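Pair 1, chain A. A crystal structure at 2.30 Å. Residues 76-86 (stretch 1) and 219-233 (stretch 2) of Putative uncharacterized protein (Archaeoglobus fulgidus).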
# COMPACT_ATOMS: atom_id res chain seq x y z
N LEU A 76 -0.52 6.89 -1.21
CA LEU A 76 -0.42 7.68 -2.44
C LEU A 76 0.99 7.73 -3.05
O LEU A 76 1.12 7.68 -4.27
CB LEU A 76 -0.97 9.09 -2.21
CG LEU A 76 -1.98 9.62 -3.24
CD1 LEU A 76 -3.07 8.58 -3.50
CD2 LEU A 76 -2.59 10.93 -2.76
N PRO A 77 2.05 7.84 -2.21
CA PRO A 77 3.39 7.80 -2.81
C PRO A 77 3.66 6.52 -3.61
O PRO A 77 4.39 6.56 -4.60
CB PRO A 77 4.31 7.85 -1.59
CG PRO A 77 3.54 8.61 -0.59
CD PRO A 77 2.11 8.23 -0.79
N GLU A 78 3.06 5.41 -3.20
CA GLU A 78 3.25 4.16 -3.94
C GLU A 78 2.58 4.23 -5.31
O GLU A 78 3.14 3.77 -6.30
CB GLU A 78 2.74 2.96 -3.14
CG GLU A 78 2.63 1.68 -3.96
CD GLU A 78 3.94 1.27 -4.62
OE1 GLU A 78 3.90 0.57 -5.66
OE2 GLU A 78 5.02 1.62 -4.10
N TYR A 79 1.39 4.81 -5.35
CA TYR A 79 0.68 4.97 -6.61
C TYR A 79 1.42 5.93 -7.54
O TYR A 79 1.44 5.73 -8.76
CB TYR A 79 -0.76 5.45 -6.38
CG TYR A 79 -1.68 4.35 -5.94
CD1 TYR A 79 -1.64 3.85 -4.64
CD2 TYR A 79 -2.60 3.79 -6.82
CE1 TYR A 79 -2.47 2.84 -4.24
CE2 TYR A 79 -3.44 2.77 -6.42
CZ TYR A 79 -3.38 2.30 -5.13
OH TYR A 79 -4.21 1.29 -4.72
N ALA A 80 2.03 6.95 -6.97
CA ALA A 80 2.73 7.96 -7.76
C ALA A 80 4.05 7.43 -8.32
O ALA A 80 4.37 7.68 -9.47
CB ALA A 80 2.96 9.21 -6.93
N VAL A 81 4.79 6.71 -7.49
CA VAL A 81 6.05 6.11 -7.92
C VAL A 81 5.82 4.99 -8.93
O VAL A 81 6.46 4.94 -9.98
CB VAL A 81 6.88 5.57 -6.73
CG1 VAL A 81 8.07 4.75 -7.22
CG2 VAL A 81 7.34 6.72 -5.84
N ASP A 82 4.89 4.09 -8.62
CA ASP A 82 4.58 2.99 -9.53
C ASP A 82 3.92 3.53 -10.79
O ASP A 82 4.13 3.01 -11.89
CB ASP A 82 3.67 1.97 -8.86
CG ASP A 82 3.75 0.60 -9.51
OD1 ASP A 82 4.47 0.46 -10.52
OD2 ASP A 82 3.09 -0.33 -9.01
N GLY A 83 3.13 4.59 -10.62
CA GLY A 83 2.50 5.26 -11.74
C GLY A 83 3.52 5.88 -12.68
O GLY A 83 3.33 5.86 -13.90
N TYR A 84 4.59 6.42 -12.12
CA TYR A 84 5.66 6.99 -12.93
C TYR A 84 6.32 5.92 -13.80
O TYR A 84 6.57 6.14 -14.98
CB TYR A 84 6.72 7.67 -12.06
CG TYR A 84 7.97 8.05 -12.83
CD1 TYR A 84 8.00 9.19 -13.62
CD2 TYR A 84 9.11 7.26 -12.78
CE1 TYR A 84 9.13 9.53 -14.34
CE2 TYR A 84 10.25 7.59 -13.50
CZ TYR A 84 10.25 8.73 -14.28
OH TYR A 84 11.37 9.07 -14.99
N PHE A 85 6.60 4.77 -13.19
CA PHE A 85 7.17 3.64 -13.91
C PHE A 85 6.26 3.17 -15.04
O PHE A 85 6.72 2.84 -16.13
CB PHE A 85 7.42 2.47 -12.95
CG PHE A 85 8.57 2.69 -12.01
CD1 PHE A 85 9.71 3.35 -12.44
CD2 PHE A 85 8.52 2.23 -10.71
CE1 PHE A 85 10.77 3.55 -11.59
CE2 PHE A 85 9.58 2.42 -9.85
CZ PHE A 85 10.71 3.08 -10.29
N ALA A 86 4.96 3.12 -14.77
CA ALA A 86 4.00 2.72 -15.79
C ALA A 86 3.90 3.76 -16.91
O ALA A 86 3.74 3.40 -18.08
CB ALA A 86 2.63 2.45 -15.17
N THR A 219 3.58 18.43 -4.08
CA THR A 219 4.94 18.06 -3.73
C THR A 219 5.30 16.66 -4.23
O THR A 219 6.36 16.46 -4.82
CB THR A 219 5.15 18.13 -2.21
OG1 THR A 219 5.08 19.49 -1.79
CG2 THR A 219 6.51 17.56 -1.83
N ILE A 220 4.41 15.70 -4.01
CA ILE A 220 4.62 14.34 -4.48
C ILE A 220 4.82 14.28 -5.99
O ILE A 220 5.75 13.64 -6.48
CB ILE A 220 3.47 13.41 -4.05
CG1 ILE A 220 3.49 13.22 -2.53
CG2 ILE A 220 3.55 12.07 -4.76
CD1 ILE A 220 2.40 12.31 -2.00
N LEU A 221 3.94 14.95 -6.74
CA LEU A 221 4.02 14.96 -8.19
C LEU A 221 5.29 15.64 -8.71
O LEU A 221 5.78 15.32 -9.80
CB LEU A 221 2.77 15.60 -8.81
CG LEU A 221 1.44 14.93 -8.46
CD1 LEU A 221 0.26 15.70 -9.04
CD2 LEU A 221 1.42 13.48 -8.90
N MET A 222 5.83 16.57 -7.93
CA MET A 222 7.06 17.27 -8.29
C MET A 222 8.30 16.56 -7.75
O MET A 222 9.41 17.08 -7.87
CB MET A 222 7.03 18.71 -7.79
CG MET A 222 5.90 19.55 -8.36
SD MET A 222 6.06 19.84 -10.13
CE MET A 222 7.59 20.76 -10.18
N SER A 223 8.12 15.38 -7.17
CA SER A 223 9.22 14.67 -6.53
C SER A 223 9.47 13.25 -7.04
O SER A 223 10.60 12.77 -7.02
CB SER A 223 9.00 14.64 -5.01
OG SER A 223 8.94 15.95 -4.47
N VAL A 224 8.42 12.57 -7.49
CA VAL A 224 8.53 11.15 -7.81
C VAL A 224 9.49 10.81 -8.94
O VAL A 224 10.21 9.82 -8.87
CB VAL A 224 7.16 10.50 -8.11
CG1 VAL A 224 6.41 10.22 -6.81
CG2 VAL A 224 6.33 11.37 -9.06
N GLU A 225 9.51 11.63 -9.99
CA GLU A 225 10.42 11.40 -11.11
C GLU A 225 11.87 11.48 -10.65
O GLU A 225 12.66 10.58 -10.92
CB GLU A 225 10.16 12.41 -12.23
CG GLU A 225 11.14 12.29 -13.39
CD GLU A 225 10.84 13.26 -14.52
OE1 GLU A 225 10.01 14.17 -14.32
OE2 GLU A 225 11.44 13.12 -15.60
N ALA A 226 12.21 12.55 -9.95
CA ALA A 226 13.57 12.73 -9.47
C ALA A 226 13.95 11.63 -8.48
O ALA A 226 15.07 11.13 -8.49
CB ALA A 226 13.74 14.09 -8.84
N PHE A 227 13.00 11.26 -7.62
CA PHE A 227 13.25 10.18 -6.67
C PHE A 227 13.44 8.84 -7.37
O PHE A 227 14.33 8.07 -7.01
CB PHE A 227 12.13 10.10 -5.63
CG PHE A 227 12.25 8.91 -4.71
CD1 PHE A 227 13.23 8.88 -3.73
CD2 PHE A 227 11.39 7.83 -4.83
CE1 PHE A 227 13.35 7.78 -2.88
CE2 PHE A 227 11.50 6.74 -3.99
CZ PHE A 227 12.48 6.71 -3.02
N SER A 228 12.62 8.57 -8.38
CA SER A 228 12.67 7.30 -9.11
C SER A 228 13.92 7.21 -9.98
O SER A 228 14.62 6.20 -9.99
CB SER A 228 11.42 7.09 -9.96
OG SER A 228 10.24 7.21 -9.19
N GLU A 229 14.20 8.28 -10.73
CA GLU A 229 15.38 8.34 -11.57
C GLU A 229 16.65 8.46 -10.73
O GLU A 229 17.71 7.98 -11.12
CB GLU A 229 15.30 9.49 -12.57
CG GLU A 229 14.15 9.38 -13.57
CD GLU A 229 14.24 8.14 -14.45
OE1 GLU A 229 15.36 7.60 -14.63
OE2 GLU A 229 13.19 7.70 -14.96
N GLY A 230 16.52 9.10 -9.57
CA GLY A 230 17.63 9.21 -8.64
C GLY A 230 18.02 7.84 -8.12
O GLY A 230 19.20 7.50 -8.05
N LEU A 231 17.01 7.05 -7.74
CA LEU A 231 17.23 5.68 -7.29
C LEU A 231 17.92 4.85 -8.37
O LEU A 231 18.92 4.19 -8.10
CB LEU A 231 15.91 5.02 -6.92
CG LEU A 231 15.67 4.75 -5.43
CD1 LEU A 231 14.34 4.04 -5.23
CD2 LEU A 231 16.81 3.95 -4.83
N LEU A 232 17.37 4.89 -9.58
CA LEU A 232 17.92 4.13 -10.70
C LEU A 232 19.35 4.54 -11.01
O LEU A 232 20.19 3.69 -11.32
CB LEU A 232 17.05 4.30 -11.95
CG LEU A 232 15.69 3.59 -11.96
CD1 LEU A 232 14.93 3.91 -13.24
CD2 LEU A 232 15.87 2.09 -11.79
N GLU A 233 19.63 5.84 -10.93
CA GLU A 233 20.97 6.35 -11.19
C GLU A 233 21.94 5.89 -10.11
O GLU A 233 23.03 5.41 -10.42
CB GLU A 233 20.95 7.88 -11.26
CG GLU A 233 21.22 8.44 -12.65
CD GLU A 233 22.66 8.25 -13.08
OE1 GLU A 233 23.03 7.13 -13.48
OE2 GLU A 233 23.42 9.24 -13.02

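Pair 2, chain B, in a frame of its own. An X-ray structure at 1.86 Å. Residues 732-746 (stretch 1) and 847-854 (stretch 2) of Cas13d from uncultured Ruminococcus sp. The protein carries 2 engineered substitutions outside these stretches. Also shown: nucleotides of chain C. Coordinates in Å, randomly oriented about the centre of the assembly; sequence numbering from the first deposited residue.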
# COMPACT_ATOMS: atom_id res chain seq x y z
N TYR B 732 -5.01 -3.84 16.26
CA TYR B 732 -4.43 -3.34 14.99
C TYR B 732 -5.05 -4.09 13.81
O TYR B 732 -5.47 -3.47 12.88
CB TYR B 732 -2.92 -3.51 15.02
CG TYR B 732 -2.25 -3.61 13.67
CD1 TYR B 732 -2.02 -2.49 12.90
CD2 TYR B 732 -1.83 -4.82 13.18
CE1 TYR B 732 -1.41 -2.58 11.67
CE2 TYR B 732 -1.22 -4.94 11.95
CZ TYR B 732 -1.01 -3.81 11.20
OH TYR B 732 -0.39 -3.91 10.00
N LEU B 733 -5.17 -5.40 13.92
CA LEU B 733 -5.73 -6.23 12.82
C LEU B 733 -7.15 -5.75 12.52
O LEU B 733 -7.51 -5.62 11.37
CB LEU B 733 -5.74 -7.67 13.31
CG LEU B 733 -4.80 -8.67 12.65
CD1 LEU B 733 -3.70 -8.06 11.84
CD2 LEU B 733 -4.29 -9.70 13.63
N LEU B 734 -7.93 -5.47 13.56
CA LEU B 734 -9.31 -5.01 13.34
C LEU B 734 -9.34 -3.65 12.63
O LEU B 734 -10.01 -3.55 11.62
CB LEU B 734 -9.99 -4.90 14.70
CG LEU B 734 -11.34 -4.21 14.69
CD1 LEU B 734 -12.36 -5.02 13.92
CD2 LEU B 734 -11.82 -3.95 16.10
N VAL B 735 -8.62 -2.67 13.15
CA VAL B 735 -8.63 -1.31 12.54
C VAL B 735 -8.03 -1.35 11.13
O VAL B 735 -8.64 -0.83 10.22
CB VAL B 735 -7.93 -0.28 13.45
CG1 VAL B 735 -7.84 1.09 12.81
CG2 VAL B 735 -8.59 -0.20 14.81
N LYS B 736 -6.90 -2.03 10.97
CA LYS B 736 -6.24 -2.09 9.65
C LYS B 736 -7.19 -2.72 8.63
O LYS B 736 -7.30 -2.20 7.56
CB LYS B 736 -4.96 -2.92 9.72
CG LYS B 736 -4.26 -3.12 8.39
CD LYS B 736 -3.35 -4.30 8.39
CE LYS B 736 -4.07 -5.61 8.32
NZ LYS B 736 -3.16 -6.73 8.05
N ASN B 737 -7.86 -3.79 9.00
CA ASN B 737 -8.79 -4.45 8.05
C ASN B 737 -9.92 -3.51 7.64
O ASN B 737 -10.29 -3.52 6.50
CB ASN B 737 -9.23 -5.83 8.52
CG ASN B 737 -8.25 -6.87 8.05
OD1 ASN B 737 -8.26 -7.23 6.89
ND2 ASN B 737 -7.37 -7.30 8.92
N LEU B 738 -10.47 -2.75 8.59
CA LEU B 738 -11.56 -1.79 8.30
C LEU B 738 -11.06 -0.63 7.43
O LEU B 738 -11.78 -0.22 6.55
CB LEU B 738 -12.17 -1.33 9.62
CG LEU B 738 -12.94 -2.43 10.35
CD1 LEU B 738 -13.40 -1.95 11.71
CD2 LEU B 738 -14.11 -2.90 9.51
N VAL B 739 -9.86 -0.13 7.69
CA VAL B 739 -9.29 0.95 6.85
C VAL B 739 -9.13 0.40 5.43
O VAL B 739 -9.44 1.10 4.49
CB VAL B 739 -7.95 1.44 7.42
CG1 VAL B 739 -7.21 2.33 6.45
CG2 VAL B 739 -8.13 2.13 8.76
N ASN B 740 -8.68 -0.83 5.31
CA ASN B 740 -8.47 -1.53 4.02
C ASN B 740 -9.81 -1.74 3.30
O ASN B 740 -9.85 -1.58 2.12
CB ASN B 740 -7.64 -2.80 4.17
CG ASN B 740 -6.19 -2.52 4.51
OD1 ASN B 740 -5.74 -1.40 4.43
ND2 ASN B 740 -5.47 -3.55 4.89
N VAL B 741 -10.85 -2.12 4.03
CA VAL B 741 -12.19 -2.26 3.39
C VAL B 741 -12.62 -0.88 2.89
O VAL B 741 -13.09 -0.76 1.80
CB VAL B 741 -13.24 -2.79 4.37
CG1 VAL B 741 -14.63 -2.65 3.79
CG2 VAL B 741 -12.96 -4.21 4.79
N ASN B 742 -12.39 0.14 3.70
CA ASN B 742 -12.81 1.52 3.34
C ASN B 742 -12.12 1.97 2.06
O ASN B 742 -12.73 2.62 1.26
CB ASN B 742 -12.53 2.53 4.44
CG ASN B 742 -13.23 3.83 4.15
OD1 ASN B 742 -14.44 3.91 4.23
ND2 ASN B 742 -12.48 4.84 3.76
N ALA B 743 -10.87 1.56 1.89
CA ALA B 743 -10.05 1.95 0.73
C ALA B 743 -10.73 1.52 -0.58
O ALA B 743 -10.65 2.24 -1.54
CB ALA B 743 -8.69 1.33 0.87
N ARG B 744 -11.41 0.38 -0.59
CA ARG B 744 -12.08 -0.11 -1.82
C ARG B 744 -13.16 0.89 -2.24
O ARG B 744 -13.36 1.06 -3.41
CB ARG B 744 -12.69 -1.49 -1.59
CG ARG B 744 -11.66 -2.57 -1.30
CD ARG B 744 -10.94 -2.92 -2.57
NE ARG B 744 -11.78 -3.66 -3.47
CZ ARG B 744 -12.20 -4.89 -3.24
NH1 ARG B 744 -11.69 -5.60 -2.27
NH2 ARG B 744 -13.12 -5.42 -4.01
N TYR B 745 -13.88 1.42 -1.27
CA TYR B 745 -14.96 2.42 -1.47
C TYR B 745 -14.38 3.76 -1.92
O TYR B 745 -14.97 4.44 -2.72
CB TYR B 745 -15.94 2.39 -0.29
CG TYR B 745 -16.58 1.04 -0.19
CD1 TYR B 745 -15.98 0.03 0.54
CD2 TYR B 745 -17.72 0.74 -0.89
CE1 TYR B 745 -16.52 -1.23 0.60
CE2 TYR B 745 -18.28 -0.52 -0.85
CZ TYR B 745 -17.67 -1.51 -0.11
OH TYR B 745 -18.19 -2.76 -0.07
N VAL B 746 -13.22 4.10 -1.37
CA VAL B 746 -12.52 5.35 -1.76
C VAL B 746 -12.17 5.26 -3.24
O VAL B 746 -12.37 6.21 -3.93
CB VAL B 746 -11.27 5.59 -0.90
CG1 VAL B 746 -10.49 6.76 -1.44
CG2 VAL B 746 -11.63 5.79 0.56
N SER B 847 -17.33 -11.24 9.40
CA SER B 847 -16.41 -10.75 8.35
C SER B 847 -16.15 -9.25 8.51
O SER B 847 -16.98 -8.56 9.02
CB SER B 847 -16.94 -11.05 7.00
OG SER B 847 -18.01 -10.20 6.67
N TYR B 848 -15.02 -8.80 7.97
CA TYR B 848 -14.71 -7.35 7.99
C TYR B 848 -15.76 -6.64 7.13
O TYR B 848 -16.19 -5.57 7.47
CB TYR B 848 -13.27 -7.12 7.56
CG TYR B 848 -12.29 -7.55 8.60
CD1 TYR B 848 -12.28 -6.97 9.85
CD2 TYR B 848 -11.38 -8.55 8.35
CE1 TYR B 848 -11.39 -7.36 10.82
CE2 TYR B 848 -10.47 -8.95 9.31
CZ TYR B 848 -10.47 -8.35 10.55
OH TYR B 848 -9.58 -8.74 11.49
N PHE B 849 -16.15 -7.27 6.04
CA PHE B 849 -17.14 -6.66 5.14
C PHE B 849 -18.45 -6.44 5.90
O PHE B 849 -18.98 -5.37 5.83
CB PHE B 849 -17.39 -7.60 3.96
CG PHE B 849 -18.38 -7.11 2.94
CD1 PHE B 849 -19.73 -7.35 3.09
CD2 PHE B 849 -17.97 -6.42 1.81
CE1 PHE B 849 -20.64 -6.91 2.14
CE2 PHE B 849 -18.88 -5.98 0.87
CZ PHE B 849 -20.21 -6.23 1.04
N SER B 850 -18.92 -7.45 6.63
CA SER B 850 -20.18 -7.27 7.39
C SER B 850 -20.04 -6.24 8.51
O SER B 850 -20.98 -5.55 8.78
CB SER B 850 -20.83 -8.54 7.83
OG SER B 850 -19.93 -9.32 8.53
N ILE B 851 -18.89 -6.19 9.17
CA ILE B 851 -18.72 -5.16 10.23
C ILE B 851 -18.78 -3.78 9.59
O ILE B 851 -19.48 -2.96 10.06
CB ILE B 851 -17.38 -5.34 10.96
CG1 ILE B 851 -17.32 -6.67 11.70
CG2 ILE B 851 -17.12 -4.17 11.87
CD1 ILE B 851 -15.96 -6.99 12.24
N TYR B 852 -18.06 -3.61 8.50
CA TYR B 852 -17.98 -2.27 7.87
C TYR B 852 -19.36 -1.80 7.43
O TYR B 852 -19.73 -0.70 7.71
CB TYR B 852 -17.08 -2.40 6.64
CG TYR B 852 -16.95 -1.15 5.82
CD1 TYR B 852 -15.97 -0.22 6.09
CD2 TYR B 852 -17.80 -0.89 4.77
CE1 TYR B 852 -15.84 0.93 5.35
CE2 TYR B 852 -17.69 0.26 4.02
CZ TYR B 852 -16.71 1.18 4.31
OH TYR B 852 -16.60 2.29 3.56
N HIS B 853 -20.09 -2.66 6.74
CA HIS B 853 -21.44 -2.29 6.24
C HIS B 853 -22.42 -2.05 7.40
O HIS B 853 -23.23 -1.16 7.29
CB HIS B 853 -21.87 -3.22 5.11
CG HIS B 853 -21.13 -2.91 3.86
ND1 HIS B 853 -21.28 -1.74 3.20
CD2 HIS B 853 -20.19 -3.60 3.19
CE1 HIS B 853 -20.50 -1.73 2.16
NE2 HIS B 853 -19.82 -2.84 2.14
N TYR B 854 -22.35 -2.84 8.45
CA TYR B 854 -23.29 -2.58 9.56
C TYR B 854 -23.01 -1.20 10.16
O TYR B 854 -23.91 -0.42 10.31
CB TYR B 854 -23.20 -3.66 10.63
CG TYR B 854 -24.09 -3.32 11.80
CD1 TYR B 854 -25.45 -3.53 11.73
CD2 TYR B 854 -23.58 -2.71 12.93
CE1 TYR B 854 -26.28 -3.17 12.77
CE2 TYR B 854 -24.40 -2.33 13.98
CZ TYR B 854 -25.75 -2.57 13.89
OH TYR B 854 -26.57 -2.20 14.90
P A C 27 -11.46 -1.35 -8.61
OP1 A C 27 -12.32 -0.57 -7.66
OP2 A C 27 -11.07 -0.69 -9.86
O5' A C 27 -10.05 -1.78 -8.05
C5' A C 27 -10.03 -2.39 -6.75
C4' A C 27 -8.63 -2.70 -6.38
O4' A C 27 -8.59 -3.26 -5.06
C3' A C 27 -7.97 -3.76 -7.26
O3' A C 27 -7.02 -3.18 -8.12
C2' A C 27 -7.23 -4.68 -6.26
O2' A C 27 -5.87 -4.86 -6.61
C1' A C 27 -7.39 -3.92 -4.93
N9 A C 27 -7.45 -4.78 -3.76
C8 A C 27 -6.65 -4.64 -2.66
N7 A C 27 -6.81 -5.59 -1.77
C5 A C 27 -7.80 -6.39 -2.31
C6 A C 27 -8.45 -7.55 -1.84
N6 A C 27 -8.15 -8.13 -0.67
N1 A C 27 -9.38 -8.13 -2.64
C2 A C 27 -9.67 -7.54 -3.80
N3 A C 27 -9.18 -6.42 -4.32
C4 A C 27 -8.22 -5.90 -3.53
P A C 37 -5.13 -10.23 7.43
OP1 A C 37 -6.25 -10.73 8.22
OP2 A C 37 -4.83 -8.76 7.60
O5' A C 37 -3.82 -11.06 7.82
C5' A C 37 -3.24 -10.82 9.12
C4' A C 37 -1.73 -10.93 9.10
O4' A C 37 -1.37 -12.27 8.67
C3' A C 37 -1.03 -9.96 8.16
O3' A C 37 0.19 -9.53 8.77
C2' A C 37 -0.74 -10.80 6.92
O2' A C 37 0.40 -10.40 6.18
C1' A C 37 -0.53 -12.20 7.52
N9 A C 37 -0.98 -13.24 6.62
C8 A C 37 -2.28 -13.61 6.36
N7 A C 37 -2.38 -14.61 5.51
C5 A C 37 -1.07 -14.87 5.15
C6 A C 37 -0.50 -15.80 4.28
N6 A C 37 -1.21 -16.65 3.55
N1 A C 37 0.85 -15.81 4.15
C2 A C 37 1.57 -14.97 4.89
N3 A C 37 1.15 -14.03 5.75
C4 A C 37 -0.19 -14.06 5.85
P U C 38 0.19 -8.39 9.86
OP1 U C 38 -0.88 -7.48 9.62
OP2 U C 38 1.56 -7.96 9.96
O5' U C 38 -0.21 -9.12 11.21
C5' U C 38 0.70 -9.96 11.81
C4' U C 38 -0.01 -10.82 12.84
O4' U C 38 -1.07 -11.54 12.18
C3' U C 38 0.91 -11.89 13.39
O3' U C 38 1.58 -11.34 14.52
C2' U C 38 -0.06 -13.02 13.75
O2' U C 38 -0.73 -12.77 14.97
C1' U C 38 -1.11 -12.87 12.66
N1 U C 38 -0.91 -13.79 11.54
C2 U C 38 -2.05 -14.23 10.87
O2 U C 38 -3.17 -13.87 11.20
N3 U C 38 -1.81 -15.06 9.80
C4 U C 38 -0.57 -15.49 9.32
O4 U C 38 -0.51 -16.23 8.34
C5 U C 38 0.56 -14.94 10.04
C6 U C 38 0.35 -14.14 11.09

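Both pairs cross two helices at a similar steep angle. In pair 1 the axes of helices 76-86 and 224-233 approach to 9.5 Å and cross at -66°. In pair 2 helices 732-746 and 848-854 approach to 9.7 Å and cross at -73°. The central 14 residues superpose with an RMSD of 0.5 Å. The buried areas are also similar, 537 and 585 Å².

The matched positions near the crossing carry different side chains. Val A81 matches Leu B738, and their side-chain centres lie 0.7 Å apart after superposition. Val A81 CG2 lies 3.7 Å from Val A224 CG1, and at the matched positions Leu B738 CD2 lies 4.5 Å from Tyr B848 CD1. Val A81 CG2 is also 4.3 Å from Phe A227 CD2, and Leu B738 CD2 is 4.0 Å from the matching Ile B851, at CG2. Both put a branched aliphatic group between the helices.

Ala A80 matches Asn B737, and Val A224 matches Tyr B848. In pair 1 two small apolar groups meet, Ala A80 CB and Val A224 CG1, 3.6 Å apart. In pair 2 the tyrosine ring lies against the asparagine: Asn B737 CB is 3.2 Å from the centroid of the Tyr B848 ring, over its face. Asn B737 also bonds RNA, with ND2 3.2 Å from OP2 of A37 of chain C.

At the next two matches the large residue changes helix. Tyr A84 corresponds to Val B741, and Ser A228 to Tyr B852. In pair 1 the ring comes from the first helix, and Tyr A84 CD2 packs 3.6 Å from Ser A228 CB. In pair 2 it comes from the second, and Val B741 CG1 sits 3.7 Å from the centroid of the Tyr B852 ring, over its face. Each pair thus sets a tyrosine against a smaller partner. Tyr B852 is a knob among Leu B738, Val B741, Asn B742 and Tyr B745.

Phe A85 matches Asn B742. Phe A85 CE1 lies 4.0 Å from Ser A228 CB and makes an apolar contact with Leu A232 CD1 at 4.5 Å. The asparagine instead accepts a hydrogen bond, Tyr B852 OH to Asn B742 OD1, 2.8 Å.

Ser A223 and Ser B847 both occupy the N-cap position. Only Ser B847 caps through its side chain: OG accepts from Ser B850 N at 2.9 Å. Ser A223 OG turns back to Thr A219 O, a 2.7 Å hydrogen bond within the stretch.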